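Local coordinates for protein halogenase (Chondromyces crocatus, PDB 3E1T) that binds FAD and probably uses the flavin to chlorinate an aromatic group during biosynthesis of the myxobacterial metabolite chondrochloren, at residues S184-N189 with A364-N369; G218-I223 with P260-Y265; A234-E239 with L253-R258; D246-A251 with I280-D285. One frame throughout, in Å; residues are numbered along the deposited sequence.

Contact 1: residues S184-N189 with A364-N369; sequences SRFFQN and AFYDMN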
# COMPACT_ATOMS: atom_id res chain seq x y z
N SER A 184 -10.88 -6.80 -6.30
CA SER A 184 -10.89 -8.06 -5.57
C SER A 184 -12.21 -8.25 -4.87
O SER A 184 -12.69 -7.33 -4.20
CB SER A 184 -9.80 -8.06 -4.51
OG SER A 184 -9.98 -9.15 -3.61
N ARG A 185 -12.79 -9.44 -4.99
CA ARG A 185 -14.01 -9.76 -4.24
C ARG A 185 -13.74 -10.17 -2.78
O ARG A 185 -14.63 -10.13 -1.93
CB ARG A 185 -14.83 -10.82 -4.98
CG ARG A 185 -15.29 -10.33 -6.34
CD ARG A 185 -16.25 -11.29 -7.04
NE ARG A 185 -16.00 -11.31 -8.49
CZ ARG A 185 -16.38 -10.37 -9.35
NH1 ARG A 185 -17.06 -9.30 -8.94
NH2 ARG A 185 -16.08 -10.50 -10.64
N PHE A 186 -12.50 -10.55 -2.48
CA PHE A 186 -12.12 -10.94 -1.12
C PHE A 186 -12.02 -9.74 -0.18
O PHE A 186 -12.59 -9.76 0.90
CB PHE A 186 -10.81 -11.71 -1.12
CG PHE A 186 -10.51 -12.38 0.21
CD1 PHE A 186 -11.05 -13.63 0.50
CD2 PHE A 186 -9.73 -11.74 1.17
CE1 PHE A 186 -10.80 -14.24 1.73
CE2 PHE A 186 -9.47 -12.33 2.40
CZ PHE A 186 -10.01 -13.60 2.68
N PHE A 187 -11.24 -8.73 -0.58
CA PHE A 187 -11.01 -7.56 0.25
C PHE A 187 -12.06 -6.48 0.01
O PHE A 187 -11.75 -5.33 -0.26
CB PHE A 187 -9.58 -7.03 0.03
CG PHE A 187 -8.50 -8.04 0.33
CD1 PHE A 187 -8.15 -8.33 1.64
CD2 PHE A 187 -7.88 -8.73 -0.69
CE1 PHE A 187 -7.17 -9.27 1.93
CE2 PHE A 187 -6.89 -9.66 -0.42
CZ PHE A 187 -6.52 -9.92 0.91
N GLN A 188 -13.33 -6.88 0.12
CA GLN A 188 -14.46 -6.00 -0.11
C GLN A 188 -14.80 -5.30 1.20
O GLN A 188 -15.84 -5.57 1.83
CB GLN A 188 -15.64 -6.82 -0.63
CG GLN A 188 -16.68 -6.03 -1.41
CD GLN A 188 -17.61 -6.95 -2.19
OE1 GLN A 188 -17.17 -7.69 -3.08
NE2 GLN A 188 -18.90 -6.93 -1.84
N ASN A 189 -13.90 -4.42 1.62
CA ASN A 189 -13.94 -3.80 2.93
C ASN A 189 -13.98 -2.29 2.80
O ASN A 189 -13.62 -1.74 1.75
CB ASN A 189 -12.69 -4.18 3.74
CG ASN A 189 -12.36 -5.67 3.71
OD1 ASN A 189 -11.19 -6.06 3.81
ND2 ASN A 189 -13.39 -6.51 3.60
N ALA A 364 -4.68 -15.77 3.33
CA ALA A 364 -4.45 -16.77 4.39
C ALA A 364 -4.50 -16.17 5.81
O ALA A 364 -5.00 -16.82 6.74
CB ALA A 364 -3.14 -17.55 4.15
N PHE A 365 -4.01 -14.94 5.97
CA PHE A 365 -4.02 -14.26 7.27
C PHE A 365 -5.44 -13.90 7.73
O PHE A 365 -5.77 -14.09 8.91
CB PHE A 365 -3.13 -13.01 7.27
CG PHE A 365 -2.85 -12.47 8.65
CD1 PHE A 365 -2.01 -13.17 9.52
CD2 PHE A 365 -3.43 -11.30 9.09
CE1 PHE A 365 -1.75 -12.68 10.80
CE2 PHE A 365 -3.16 -10.81 10.36
CZ PHE A 365 -2.32 -11.51 11.21
N TYR A 366 -6.26 -13.37 6.82
CA TYR A 366 -7.68 -13.17 7.10
C TYR A 366 -8.38 -14.50 7.46
O TYR A 366 -9.18 -14.55 8.39
CB TYR A 366 -8.37 -12.55 5.89
CG TYR A 366 -8.44 -11.03 5.92
CD1 TYR A 366 -7.34 -10.26 5.60
CD2 TYR A 366 -9.63 -10.38 6.27
CE1 TYR A 366 -7.42 -8.84 5.61
CE2 TYR A 366 -9.72 -9.00 6.27
CZ TYR A 366 -8.60 -8.23 5.94
OH TYR A 366 -8.69 -6.86 5.97
N ASP A 367 -8.07 -15.56 6.71
CA ASP A 367 -8.59 -16.92 6.94
C ASP A 367 -8.26 -17.47 8.33
O ASP A 367 -9.05 -18.22 8.88
CB ASP A 367 -8.08 -17.88 5.85
CG ASP A 367 -8.59 -19.33 6.05
OD1 ASP A 367 -9.62 -19.72 5.45
OD2 ASP A 367 -7.94 -20.09 6.80
N MET A 368 -7.12 -17.09 8.89
CA MET A 368 -6.70 -17.67 10.17
C MET A 368 -7.44 -17.12 11.39
O MET A 368 -7.42 -17.75 12.45
CB MET A 368 -5.18 -17.56 10.36
CG MET A 368 -4.70 -16.21 10.84
SD MET A 368 -3.69 -16.31 12.33
CE MET A 368 -2.17 -16.99 11.64
N ASN A 369 -8.07 -15.95 11.27
CA ASN A 369 -8.88 -15.46 12.39
C ASN A 369 -10.11 -16.35 12.64
O ASN A 369 -10.93 -16.57 11.75
CB ASN A 369 -9.29 -14.01 12.22
CG ASN A 369 -9.83 -13.40 13.50
OD1 ASN A 369 -9.12 -13.31 14.49
ND2 ASN A 369 -11.08 -12.99 13.48

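Contact 2: residues G218-I223 with P260-Y265; sequences GWFWYI and PIIKEY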
# COMPACT_ATOMS: atom_id res chain seq x y z
N GLY A 218 -15.05 -6.86 12.09
CA GLY A 218 -13.85 -6.51 11.32
C GLY A 218 -12.64 -6.39 12.20
O GLY A 218 -12.45 -7.19 13.11
N TRP A 219 -11.81 -5.39 11.93
CA TRP A 219 -10.61 -5.19 12.72
C TRP A 219 -10.19 -3.73 12.78
O TRP A 219 -10.57 -2.93 11.93
CB TRP A 219 -9.44 -6.08 12.23
CG TRP A 219 -8.96 -5.80 10.83
CD1 TRP A 219 -9.50 -6.27 9.67
CD2 TRP A 219 -7.83 -5.00 10.44
NE1 TRP A 219 -8.78 -5.81 8.58
CE2 TRP A 219 -7.76 -5.02 9.03
CE3 TRP A 219 -6.89 -4.25 11.15
CZ2 TRP A 219 -6.78 -4.33 8.31
CZ3 TRP A 219 -5.90 -3.56 10.44
CH2 TRP A 219 -5.86 -3.61 9.03
N PHE A 220 -9.41 -3.40 13.81
CA PHE A 220 -8.92 -2.04 14.03
C PHE A 220 -7.42 -1.97 13.80
O PHE A 220 -6.69 -2.93 14.11
CB PHE A 220 -9.19 -1.62 15.48
CG PHE A 220 -10.47 -0.90 15.68
CD1 PHE A 220 -10.55 0.47 15.47
CD2 PHE A 220 -11.60 -1.58 16.14
CE1 PHE A 220 -11.75 1.16 15.67
CE2 PHE A 220 -12.80 -0.92 16.35
CZ PHE A 220 -12.88 0.46 16.12
N TRP A 221 -6.94 -0.85 13.27
CA TRP A 221 -5.54 -0.49 13.44
C TRP A 221 -5.41 0.63 14.47
O TRP A 221 -6.36 1.39 14.69
CB TRP A 221 -4.86 -0.10 12.12
CG TRP A 221 -5.17 1.29 11.60
CD1 TRP A 221 -4.65 2.47 12.05
CD2 TRP A 221 -6.03 1.63 10.49
NE1 TRP A 221 -5.16 3.53 11.32
CE2 TRP A 221 -6.00 3.04 10.35
CE3 TRP A 221 -6.85 0.88 9.63
CZ2 TRP A 221 -6.73 3.72 9.37
CZ3 TRP A 221 -7.57 1.55 8.64
CH2 TRP A 221 -7.52 2.97 8.53
N TYR A 222 -4.24 0.71 15.09
CA TYR A 222 -3.96 1.64 16.19
C TYR A 222 -2.48 1.99 16.06
O TYR A 222 -1.62 1.22 16.46
CB TYR A 222 -4.22 0.98 17.55
CG TYR A 222 -4.13 1.90 18.77
CD1 TYR A 222 -5.26 2.55 19.25
CD2 TYR A 222 -2.92 2.08 19.45
CE1 TYR A 222 -5.20 3.38 20.37
CE2 TYR A 222 -2.85 2.92 20.60
CZ TYR A 222 -3.99 3.56 21.05
OH TYR A 222 -3.97 4.39 22.16
N ILE A 223 -2.21 3.14 15.44
CA ILE A 223 -0.85 3.52 15.08
C ILE A 223 -0.47 4.77 15.85
O ILE A 223 -1.13 5.80 15.71
CB ILE A 223 -0.73 3.82 13.57
CG1 ILE A 223 -1.14 2.61 12.73
CG2 ILE A 223 0.69 4.29 13.23
CD1 ILE A 223 -1.35 2.90 11.23
N PRO A 260 -12.64 -4.60 22.84
CA PRO A 260 -12.01 -4.45 24.16
C PRO A 260 -10.66 -3.70 24.21
O PRO A 260 -10.57 -2.66 24.88
CB PRO A 260 -11.87 -5.89 24.64
CG PRO A 260 -13.10 -6.53 24.11
CD PRO A 260 -13.37 -5.88 22.75
N ILE A 261 -9.63 -4.20 23.52
CA ILE A 261 -8.32 -3.55 23.56
C ILE A 261 -8.35 -2.10 23.08
O ILE A 261 -7.71 -1.23 23.68
CB ILE A 261 -7.19 -4.36 22.85
CG1 ILE A 261 -5.84 -3.65 23.02
CG2 ILE A 261 -7.51 -4.59 21.37
CD1 ILE A 261 -4.63 -4.57 22.93
N ILE A 262 -9.13 -1.83 22.03
CA ILE A 262 -9.24 -0.47 21.50
C ILE A 262 -10.04 0.41 22.45
O ILE A 262 -9.69 1.57 22.67
CB ILE A 262 -9.87 -0.45 20.07
CG1 ILE A 262 -9.06 -1.32 19.08
CG2 ILE A 262 -10.05 0.99 19.56
CD1 ILE A 262 -7.56 -0.99 18.97
N LYS A 263 -11.11 -0.15 23.02
CA LYS A 263 -11.91 0.56 24.03
C LYS A 263 -11.03 1.04 25.19
O LYS A 263 -11.09 2.20 25.60
CB LYS A 263 -13.06 -0.30 24.55
CG LYS A 263 -13.97 0.43 25.56
CD LYS A 263 -15.30 -0.27 25.76
CE LYS A 263 -16.06 0.27 26.99
NZ LYS A 263 -16.16 1.77 27.03
N GLU A 264 -10.20 0.14 25.71
CA GLU A 264 -9.33 0.49 26.83
C GLU A 264 -8.21 1.46 26.45
O GLU A 264 -7.93 2.42 27.17
CB GLU A 264 -8.83 -0.75 27.58
CG GLU A 264 -7.69 -1.50 26.95
CD GLU A 264 -6.77 -2.14 27.99
OE1 GLU A 264 -6.84 -3.37 28.19
OE2 GLU A 264 -5.98 -1.40 28.63
N TYR A 265 -7.59 1.25 25.29
CA TYR A 265 -6.50 2.14 24.87
C TYR A 265 -6.98 3.56 24.61
O TYR A 265 -6.18 4.50 24.72
CB TYR A 265 -5.75 1.58 23.66
CG TYR A 265 -4.67 0.58 24.01
CD1 TYR A 265 -4.93 -0.48 24.88
CD2 TYR A 265 -3.40 0.68 23.47
CE1 TYR A 265 -3.96 -1.40 25.21
CE2 TYR A 265 -2.40 -0.24 23.79
CZ TYR A 265 -2.70 -1.28 24.66
OH TYR A 265 -1.74 -2.20 24.99

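Contact 3: residues A234-E239 with L253-R258; sequences AVVSRE and LRYIDR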
# COMPACT_ATOMS: atom_id res chain seq x y z
N ALA A 234 -11.20 1.51 11.80
CA ALA A 234 -11.95 0.26 11.74
C ALA A 234 -12.10 -0.15 10.28
O ALA A 234 -12.50 0.66 9.42
CB ALA A 234 -13.30 0.44 12.38
N VAL A 235 -11.71 -1.39 9.99
CA VAL A 235 -11.84 -1.98 8.66
C VAL A 235 -13.00 -2.98 8.80
O VAL A 235 -12.88 -4.00 9.49
CB VAL A 235 -10.54 -2.69 8.21
CG1 VAL A 235 -10.73 -3.39 6.87
CG2 VAL A 235 -9.35 -1.69 8.14
N VAL A 236 -14.13 -2.65 8.16
CA VAL A 236 -15.37 -3.44 8.27
C VAL A 236 -15.88 -3.82 6.86
O VAL A 236 -15.23 -3.51 5.86
CB VAL A 236 -16.44 -2.68 9.12
CG1 VAL A 236 -15.92 -2.44 10.56
CG2 VAL A 236 -16.82 -1.35 8.49
N SER A 237 -17.01 -4.52 6.78
CA SER A 237 -17.57 -4.92 5.49
C SER A 237 -18.10 -3.73 4.70
O SER A 237 -18.66 -2.79 5.27
CB SER A 237 -18.70 -5.95 5.68
OG SER A 237 -19.93 -5.29 5.94
N ARG A 238 -17.92 -3.79 3.38
CA ARG A 238 -18.52 -2.83 2.46
C ARG A 238 -20.02 -2.66 2.70
O ARG A 238 -20.55 -1.56 2.57
CB ARG A 238 -18.26 -3.26 1.00
CG ARG A 238 -18.52 -2.15 -0.01
CD ARG A 238 -18.43 -2.62 -1.47
NE ARG A 238 -18.36 -1.46 -2.36
CZ ARG A 238 -19.42 -0.78 -2.81
NH1 ARG A 238 -20.65 -1.16 -2.48
NH2 ARG A 238 -19.25 0.27 -3.60
N GLU A 239 -20.69 -3.76 3.05
CA GLU A 239 -22.14 -3.75 3.32
C GLU A 239 -22.51 -2.91 4.55
O GLU A 239 -23.54 -2.23 4.56
CB GLU A 239 -22.67 -5.18 3.48
CG GLU A 239 -22.62 -6.01 2.21
CD GLU A 239 -21.21 -6.27 1.73
OE1 GLU A 239 -20.41 -6.85 2.50
OE2 GLU A 239 -20.89 -5.90 0.57
N LEU A 253 -17.26 5.37 16.94
CA LEU A 253 -17.31 5.35 18.40
C LEU A 253 -17.94 4.06 18.91
O LEU A 253 -17.41 3.43 19.81
CB LEU A 253 -18.06 6.59 18.94
CG LEU A 253 -17.20 7.71 19.56
CD1 LEU A 253 -15.74 7.72 19.10
CD2 LEU A 253 -17.84 9.08 19.33
N ARG A 254 -19.06 3.67 18.29
CA ARG A 254 -19.70 2.39 18.59
C ARG A 254 -18.84 1.17 18.24
O ARG A 254 -18.88 0.18 18.96
CB ARG A 254 -21.08 2.29 17.93
CG ARG A 254 -21.86 1.05 18.33
CD ARG A 254 -21.81 0.84 19.85
NE ARG A 254 -22.43 -0.41 20.27
CZ ARG A 254 -23.57 -0.48 20.96
NH1 ARG A 254 -24.22 0.63 21.31
NH2 ARG A 254 -24.05 -1.67 21.31
N TYR A 255 -18.07 1.25 17.16
CA TYR A 255 -17.14 0.17 16.82
C TYR A 255 -16.02 0.07 17.85
O TYR A 255 -15.60 -1.03 18.23
CB TYR A 255 -16.54 0.35 15.42
CG TYR A 255 -17.44 -0.03 14.27
CD1 TYR A 255 -18.17 -1.22 14.29
CD2 TYR A 255 -17.54 0.79 13.14
CE1 TYR A 255 -18.99 -1.58 13.22
CE2 TYR A 255 -18.36 0.44 12.08
CZ TYR A 255 -19.08 -0.74 12.12
OH TYR A 255 -19.87 -1.07 11.06
N ILE A 256 -15.53 1.23 18.30
CA ILE A 256 -14.48 1.27 19.32
C ILE A 256 -14.94 0.55 20.59
O ILE A 256 -14.24 -0.32 21.10
CB ILE A 256 -14.04 2.71 19.63
CG1 ILE A 256 -13.22 3.27 18.46
CG2 ILE A 256 -13.21 2.76 20.91
CD1 ILE A 256 -13.08 4.77 18.47
N ASP A 257 -16.14 0.90 21.07
CA ASP A 257 -16.74 0.26 22.25
C ASP A 257 -16.81 -1.26 22.15
O ASP A 257 -16.77 -1.96 23.16
CB ASP A 257 -18.14 0.83 22.51
CG ASP A 257 -18.11 2.24 23.08
OD1 ASP A 257 -17.01 2.81 23.29
OD2 ASP A 257 -19.21 2.79 23.31
N ARG A 258 -16.90 -1.77 20.92
CA ARG A 258 -17.10 -3.21 20.70
C ARG A 258 -15.80 -3.98 20.52
O ARG A 258 -15.80 -5.19 20.28
CB ARG A 258 -18.01 -3.44 19.49
CG ARG A 258 -19.45 -2.99 19.70
CD ARG A 258 -20.24 -3.20 18.43
NE ARG A 258 -20.22 -4.60 18.03
CZ ARG A 258 -20.47 -5.05 16.80
NH1 ARG A 258 -20.76 -4.20 15.81
NH2 ARG A 258 -20.43 -6.35 16.57

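Contact 4: residues D246-A251 with I280-D285; sequences DGHEAA and IRIRKD. With FAD (flavin-adenine dinucleotide), chain C.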
# COMPACT_ATOMS: atom_id res chain seq x y z
N ASP A 246 -24.38 9.27 7.28
CA ASP A 246 -25.11 10.16 8.20
C ASP A 246 -24.95 9.66 9.64
O ASP A 246 -25.92 9.29 10.32
CB ASP A 246 -26.58 10.31 7.81
CG ASP A 246 -26.81 11.43 6.80
OD1 ASP A 246 -27.65 11.24 5.89
OD2 ASP A 246 -26.16 12.49 6.92
N GLY A 247 -23.69 9.65 10.08
CA GLY A 247 -23.32 9.15 11.40
C GLY A 247 -21.94 8.52 11.38
O GLY A 247 -21.76 7.42 11.88
N HIS A 248 -20.99 9.22 10.77
CA HIS A 248 -19.60 8.78 10.70
C HIS A 248 -19.01 8.61 12.09
O HIS A 248 -18.50 7.53 12.42
CB HIS A 248 -18.75 9.79 9.92
CG HIS A 248 -18.56 9.44 8.48
ND1 HIS A 248 -17.42 9.78 7.78
CD2 HIS A 248 -19.36 8.79 7.60
CE1 HIS A 248 -17.53 9.36 6.53
NE2 HIS A 248 -18.69 8.75 6.40
N GLU A 249 -19.07 9.66 12.90
CA GLU A 249 -18.48 9.66 14.24
C GLU A 249 -19.12 8.60 15.13
O GLU A 249 -18.42 7.87 15.83
CB GLU A 249 -18.55 11.04 14.91
CG GLU A 249 -17.93 11.08 16.31
CD GLU A 249 -17.93 12.45 16.98
OE1 GLU A 249 -18.51 13.41 16.43
OE2 GLU A 249 -17.34 12.57 18.08
N ALA A 250 -20.45 8.52 15.08
CA ALA A 250 -21.22 7.60 15.92
C ALA A 250 -20.94 6.14 15.56
O ALA A 250 -20.93 5.28 16.44
CB ALA A 250 -22.71 7.90 15.82
N ALA A 251 -20.71 5.87 14.28
CA ALA A 251 -20.36 4.53 13.79
C ALA A 251 -19.02 4.07 14.33
O ALA A 251 -18.89 2.94 14.80
CB ALA A 251 -20.36 4.50 12.27
N ILE A 280 -13.14 12.50 10.37
CA ILE A 280 -13.09 11.05 10.20
C ILE A 280 -13.45 10.68 8.76
O ILE A 280 -14.52 11.05 8.25
CB ILE A 280 -13.88 10.25 11.29
CG1 ILE A 280 -15.09 9.52 10.71
CG2 ILE A 280 -14.18 11.09 12.55
CD1 ILE A 280 -15.48 8.34 11.54
N ARG A 281 -12.53 9.99 8.09
CA ARG A 281 -12.66 9.72 6.66
C ARG A 281 -13.13 8.29 6.39
O ARG A 281 -13.04 7.43 7.26
CB ARG A 281 -11.33 9.92 5.93
CG ARG A 281 -10.36 10.96 6.50
CD ARG A 281 -10.79 12.39 6.26
NE ARG A 281 -9.66 13.26 5.90
CZ ARG A 281 -8.79 13.79 6.76
NH1 ARG A 281 -8.87 13.54 8.06
NH2 ARG A 281 -7.83 14.58 6.30
N ILE A 282 -13.62 8.05 5.18
CA ILE A 282 -13.91 6.70 4.71
C ILE A 282 -13.11 6.37 3.44
O ILE A 282 -12.90 7.24 2.58
CB ILE A 282 -15.44 6.46 4.50
CG1 ILE A 282 -15.73 4.96 4.36
CG2 ILE A 282 -15.97 7.23 3.28
CD1 ILE A 282 -17.18 4.58 4.41
N ARG A 283 -12.62 5.13 3.36
CA ARG A 283 -12.05 4.59 2.14
C ARG A 283 -12.73 3.27 1.80
O ARG A 283 -12.88 2.39 2.64
CB ARG A 283 -10.54 4.41 2.25
CG ARG A 283 -9.72 5.69 2.12
CD ARG A 283 -9.68 6.23 0.66
NE ARG A 283 -9.14 5.25 -0.29
CZ ARG A 283 -7.85 4.97 -0.43
NH1 ARG A 283 -6.93 5.61 0.29
NH2 ARG A 283 -7.47 4.06 -1.32
N LYS A 284 -13.13 3.13 0.55
CA LYS A 284 -13.96 2.04 0.09
C LYS A 284 -13.40 1.58 -1.24
O LYS A 284 -12.69 2.34 -1.90
CB LYS A 284 -15.38 2.58 -0.05
CG LYS A 284 -16.42 1.69 -0.68
CD LYS A 284 -17.81 2.26 -0.42
CE LYS A 284 -17.93 3.73 -0.87
NZ LYS A 284 -17.97 3.89 -2.36
N ASP A 285 -13.70 0.35 -1.64
CA ASP A 285 -13.30 -0.16 -2.95
C ASP A 285 -11.82 0.13 -3.21
O ASP A 285 -11.45 0.56 -4.31
CB ASP A 285 -14.19 0.48 -4.06
CG ASP A 285 -15.65 0.07 -3.96
OD1 ASP A 285 -15.92 -1.12 -3.73
OD2 ASP A 285 -16.54 0.95 -4.10
PA FAD C . -0.72 8.66 -3.03
O1A FAD C . -0.04 8.63 -1.69
O2A FAD C . -2.21 8.58 -3.00
O5B FAD C . -0.29 10.04 -3.75
C5B FAD C . -0.71 10.36 -5.07
C4B FAD C . -0.59 11.87 -5.30
O4B FAD C . -1.11 12.23 -6.56
C3B FAD C . -1.39 12.65 -4.26
O3B FAD C . -0.51 13.56 -3.64
C2B FAD C . -2.45 13.39 -5.05
O2B FAD C . -2.60 14.69 -4.54
C1B FAD C . -1.86 13.41 -6.45
N9A FAD C . -2.85 13.45 -7.54
C8A FAD C . -4.06 12.82 -7.64
N7A FAD C . -4.59 13.13 -8.85
C5A FAD C . -3.74 13.93 -9.52
C6A FAD C . -3.78 14.54 -10.78
N6A FAD C . -4.87 14.51 -11.55
N1A FAD C . -2.71 15.32 -11.18
C2A FAD C . -1.63 15.52 -10.35
N3A FAD C . -1.61 14.91 -9.11
C4A FAD C . -2.64 14.13 -8.71
N1 FAD C . 0.18 1.97 3.47
C2 FAD C . 1.24 1.79 4.32
O2 FAD C . 2.36 1.71 3.83
N3 FAD C . 1.01 1.70 5.68
C4 FAD C . -0.28 1.79 6.20
O4 FAD C . -0.48 1.73 7.41
C4X FAD C . -1.35 1.95 5.33
N5 FAD C . -2.65 2.05 5.80
C5X FAD C . -3.69 2.22 4.92
C6 FAD C . -5.01 2.31 5.38
C7 FAD C . -6.07 2.49 4.47
C7M FAD C . -7.48 2.36 4.97
C8 FAD C . -5.81 2.56 3.10
C8M FAD C . -6.92 2.54 2.08
C9 FAD C . -4.50 2.49 2.65
C9A FAD C . -3.44 2.31 3.54
N10 FAD C . -2.14 2.24 3.06
C10 FAD C . -1.10 2.05 3.95
C1' FAD C . -1.85 2.45 1.59
C2' FAD C . -1.27 3.83 1.25
O2' FAD C . -2.26 4.80 1.53
C3' FAD C . -0.89 3.92 -0.24
O3' FAD C . -0.41 2.68 -0.71
C4' FAD C . 0.20 4.94 -0.56
O4' FAD C . -0.24 6.23 -0.20
C5' FAD C . 0.49 4.91 -2.07
O5' FAD C . 1.23 6.04 -2.43
P FAD C . 1.14 6.66 -3.91
O1P FAD C . 2.38 7.49 -4.16
O2P FAD C . 1.04 5.57 -4.93
O3P FAD C . -0.23 7.46 -3.95

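Contact 1: residues S184-N189 with A364-N369
Different first torsions send the two adjacent phenylalanines of 184-189 to the same tyrosine on helix 340-368: CG of F186 lies anti to the backbone N (chi1 -168°), whereas in F187 it is turned anti to the carbonyl carbon (chi1 -59°). Both rings present an edge to the face of Y366. For F187 the centroids are 5.5 Å apart and the planes stand at 81°, a T-shaped pair in which F187 CE1 comes 3.7 Å from Y366 CE1. The F186 pair is offset toward the root of the tyrosine, with F186 CE2 3.7 Å from Y366 CB. F186 also lays CD2 over the centre of the F187 ring, so the three rings form a compact aromatic cluster. Past it, the Y366 hydroxyl is hydrogen-bonded to D309 and W219. An alanine at Y366 is likely to leave both phenylalanine edges facing a gap and to deprive D309 and W219 of their shared hydroxyl partner. The cluster thus ties the loop between strands 181-183 and 189-197 to the end of helix 340-368, while F376 of helix 375-378 and V235 of strand 229-237 also pack against Y366.

Contact 2: residues G218-I223 with P260-Y265
Strand 218-224 belongs to the large mixed sheet of this flavoprotein, and helix 260-266 packs on it through two residues from each side, F220 and Y222 meeting I262 and Y265. The short axes approach to 9.8 Å with their N-to-C directions 35° apart. I262 works with all its branches. Its CG1 lies 3.6 Å from F220 CB, and CG2 stands over the centre of the F220 ring in a CH-pi contact, 4.2 Å from the centroid and 10° off the normal. From CG1 the chain goes on to CD1, which reaches on along the strand to Y222 CB at 4.1 Å. In this helix-on-sheet layer F220 and Y222, two positions apart on the strand, both direct CB at the helix; W221 between them directs its own away, and its indole touches FAD. Y222 has CG anti to its backbone N (chi1 -173°), which extends the ring toward Y265. There the edge of Y265 meets the face of Y222 in a T-shaped pair with centroids 5.4 Å apart, Y265 CD2 being 3.7 Å from Y222 CE2. Y265 CB sits 3.6 Å from Y222 OH, which is hydrogen-bonded to the carbonyl of K200. F220 is further enclosed by L252, Y255 and I256 of helix 248-257.

Contact 3: residues A234-E239 with L253-R258
Y255 of helix 248-257 reaches the strand residues A234 and V236 with one long side chain. Its CB already points toward the strand, and the first torsion (chi1 -78°, CG anti to the carbonyl carbon) then carries the ring on to both residues. The first ring atom to meet the strand is CD2, 4.3 Å from A234 CB, a loose apolar contact near the base of the ring. Farther out, CE1, CE2 and CZ gather beneath a single methyl: V236 CG1 lies 3.9 Å from Y255 CZ and 4.1 Å from Y255 CE2. This methyl rides over the ring face, displaced from the centre toward the rim, and makes a CH-pi contact 4.1 Å from the centroid, 17° off the normal. The tyrosine ends at OH, which has the other methyl, V236 CG2, at 4.0 Å. The two side chains come from opposite directions, and both valine methyls lie on the same side of the phenol plane, CG1 over the ring and CG2 farther out by the hydroxyl. The valine torsion (chi1 -61°) turns CG1 out over the tyrosine face and leaves CG2 near the OH. The contact is buried and made by van der Waals and CH-pi packing. It seats helix 248-257 on strand 229-237, just ahead of the point where S237 N-caps helix 238-241. On one side of that strand runs 218-224, whose F220 also touches Y255 and A234; strand 189-197 pairs with it too, and its V190 packs against V236.

Contact 4: residues D246-A251 with I280-D285
The imidazole of H248 meets the backbone of I280 with its edge, and the histidine packs against the side chain of that residue through CB and ND1. Its ND1 donates a hydrogen bond of 3.2 Å to I280 O, with an N-H...O angle of 157°. The carbonyl oxygen lies almost exactly in the ring plane, 4° out of it, so the bond leaves in that plane, though somewhat bent; seen from the carbonyl, however, the donor sits well above the peptide plane. The two side chains meet at a slant. I280 CG1 packs 3.8 Å from H248 CB, and CD1 continues past it toward the helix backbone, lying 4.1 Å from E249 N. I282, two residues along the strand, crosses the histidine at about a right angle, and its CB is 4.1 Å from H248 CE1. The hydrogen bond sets the rotation of the ring, and the two isoleucines pack beside it. A leucine in place of H248 would probably leave I280 O without this N-H partner and the CB and CG2 of I282 less well covered. R283 lies farther along the same strand and, bent at chi2 and chi3, lays one face of its guanidinium against the flavin methyl C8M, with NH1 3.6 Å from it. G247 occupies the N-cap position before H248, so the contact joins a helix start to strand 281-284. This helix-on-strand arrangement backs a strand that contributes R283 to the FAD pocket.

Contacts 2, 3 and 4 lie on the same large mixed sheet: contact 2 on strand 218-224, contact 3 on its neighbour 229-237 and contact 4 on 281-284. Contacts 3 and 4 share helix 248-257 and have centres about 9 Å apart, joined by the salt bridge between R238 and D285. The centres of contacts 2 and 3 are about 10 Å apart, and helix 260-266 follows 248-257 in the chain. Contact 3 is nested within the span of contact 2, and contact 4 crosses both; contact 1 encloses all three and meets contact 2 through Y366 and W219 (centres about 19 Å apart) and contact 3 through Q188 (about 16 Å). W221 and R283 place this helix-covered sheet beside the flavin.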